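Local atomic coordinates of Serine/threonine protein phosphatase Stp1 (Streptococcus agalactiae, PDB entry 2PK0), a protein that probably removes phosphate from phosphoserine and phosphothreonine residues of other proteins, as a magnesium-binding phosphatase of the PP2C family. Residues 77-82 against 106-111. Sequence-based numbering, arbitrary orientation.
Sequences DWMLVS and IEAVAI
The carbonyl oxygen of Trp-78, one residue before the methionine that meets the strand, is gripped twice by Ser-82: the backbone N donates at 3.0 Å, the ordinary helical bond, and the side-chain OG donates at 2.6 Å. The two donors arrive from opposite faces of the carbonyl plane, the hydroxyl with a C=O...OG angle of 147°. Folding back in this way also brings Ser-82 OG over the centre of one face of the Trp-78 ring, 3.3 Å above its plane. NE1 of the indole donates to Asp-63, and the ring meets Trp-64 edge-to-face and also the ring of Phe-69, so the indole ties this helix to helix 48-64 and the chain that follows it.

Direct contact with 106-111 falls to Met-79. Its CG stands anti to the carbonyl carbon (chi1 -74°), and from there the chain runs out fully extended, carrying the terminal methyl across to the strand while the sulfur stays farther back. Met-79 CE lies 3.6 Å from Ala-108 O, a van der Waals contact with the backbone, and 4.1 Å from Ala-110 CB. Ala-108 and Ala-110 both point toward the helix, and such small side chains let the methyl reach the peptide backbone between them. Leu-36 and Ala-119, from the two neighbouring strands, also touch Met-79. Val-109 points away, against Ile-116 and Phe-118, on the other side of the sheet.

The axes of segments 77-82 and 106-111 run nearly antiparallel (159°) and come within 10.7 Å. This is apolar helix-on-sheet packing: helix 72-96 covers the outer side of an antiparallel sheet whose strand 35-43, next to 103-112, carries the magnesium ligand Asp-41, as in the helix-flanked beta-sandwich of PP2C phosphatases.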
# COMPACT_ATOMS: atom_id res chain seq x y z
N ASP A 77 0.50 -1.54 -18.30
CA ASP A 77 0.55 -2.91 -18.84
C ASP A 77 1.38 -3.77 -17.92
O ASP A 77 0.97 -4.87 -17.58
CB ASP A 77 1.15 -2.96 -20.25
CG ASP A 77 0.22 -2.40 -21.33
OD1 ASP A 77 -1.01 -2.27 -21.09
OD2 ASP A 77 0.74 -2.11 -22.42
N TRP A 78 2.54 -3.25 -17.52
CA TRP A 78 3.46 -3.97 -16.64
C TRP A 78 2.83 -4.36 -15.28
O TRP A 78 3.07 -5.46 -14.79
CB TRP A 78 4.75 -3.16 -16.44
CG TRP A 78 5.78 -3.87 -15.61
CD1 TRP A 78 6.77 -4.70 -16.06
CD2 TRP A 78 5.94 -3.81 -14.18
NE1 TRP A 78 7.52 -5.17 -15.01
CE2 TRP A 78 7.03 -4.65 -13.84
CE3 TRP A 78 5.25 -3.15 -13.14
CZ2 TRP A 78 7.46 -4.82 -12.51
CZ3 TRP A 78 5.67 -3.34 -11.82
CH2 TRP A 78 6.77 -4.16 -11.52
N MET A 79 2.05 -3.46 -14.69
CA MET A 79 1.46 -3.72 -13.39
C MET A 79 0.42 -4.83 -13.47
O MET A 79 0.46 -5.79 -12.70
CB MET A 79 0.87 -2.46 -12.78
CG MET A 79 1.90 -1.48 -12.28
SD MET A 79 1.17 0.08 -11.72
CE MET A 79 2.58 0.86 -10.95
N LEU A 80 -0.50 -4.73 -14.42
CA LEU A 80 -1.55 -5.71 -14.59
C LEU A 80 -1.01 -7.11 -14.87
O LEU A 80 -1.55 -8.09 -14.37
CB LEU A 80 -2.49 -5.28 -15.71
CG LEU A 80 -3.38 -4.09 -15.39
CD1 LEU A 80 -4.19 -3.69 -16.62
CD2 LEU A 80 -4.29 -4.43 -14.23
N VAL A 81 0.07 -7.17 -15.64
CA VAL A 81 0.71 -8.43 -16.00
C VAL A 81 1.51 -9.06 -14.84
O VAL A 81 1.26 -10.21 -14.49
CB VAL A 81 1.57 -8.26 -17.27
CG1 VAL A 81 2.50 -9.46 -17.49
CG2 VAL A 81 0.66 -8.03 -18.49
N SER A 82 2.42 -8.30 -14.21
CA SER A 82 3.26 -8.79 -13.11
C SER A 82 2.48 -9.24 -11.88
O SER A 82 2.87 -10.18 -11.18
CB SER A 82 4.25 -7.71 -12.65
OG SER A 82 4.86 -7.08 -13.76
N ILE A 106 -1.36 -5.62 -1.90
CA ILE A 106 -0.32 -4.83 -2.57
C ILE A 106 -0.72 -3.37 -2.84
O ILE A 106 -1.88 -3.07 -3.12
CB ILE A 106 0.20 -5.48 -3.87
CG1 ILE A 106 1.66 -5.07 -4.12
CG2 ILE A 106 -0.68 -5.15 -5.09
CD1 ILE A 106 2.15 -5.34 -5.53
N GLU A 107 0.26 -2.48 -2.69
CA GLU A 107 0.22 -1.15 -3.28
C GLU A 107 1.51 -0.96 -4.08
O GLU A 107 2.61 -1.04 -3.53
CB GLU A 107 0.13 -0.04 -2.22
CG GLU A 107 -1.03 -0.14 -1.24
CD GLU A 107 -2.39 -0.23 -1.92
OE1 GLU A 107 -2.60 0.39 -2.97
OE2 GLU A 107 -3.26 -0.95 -1.40
N ALA A 108 1.36 -0.71 -5.37
CA ALA A 108 2.51 -0.50 -6.21
C ALA A 108 2.34 0.86 -6.87
O ALA A 108 1.34 1.10 -7.53
CB ALA A 108 2.63 -1.60 -7.24
N VAL A 109 3.28 1.76 -6.63
CA VAL A 109 3.14 3.15 -7.06
C VAL A 109 4.38 3.57 -7.82
O VAL A 109 5.49 3.46 -7.29
CB VAL A 109 3.00 4.11 -5.86
CG1 VAL A 109 2.74 5.54 -6.34
CG2 VAL A 109 1.92 3.67 -4.93
N ALA A 110 4.19 4.02 -9.06
CA ALA A 110 5.28 4.54 -9.86
C ALA A 110 5.08 6.03 -10.09
O ALA A 110 3.93 6.47 -10.28
CB ALA A 110 5.35 3.83 -11.17
N ILE A 111 6.17 6.80 -10.08
CA ILE A 111 6.08 8.24 -10.22
C ILE A 111 6.68 8.67 -11.54
O ILE A 111 7.89 8.60 -11.72
CB ILE A 111 6.85 8.99 -9.12
CG1 ILE A 111 6.41 8.57 -7.73
CG2 ILE A 111 6.66 10.48 -9.26
CD1 ILE A 111 7.35 9.10 -6.64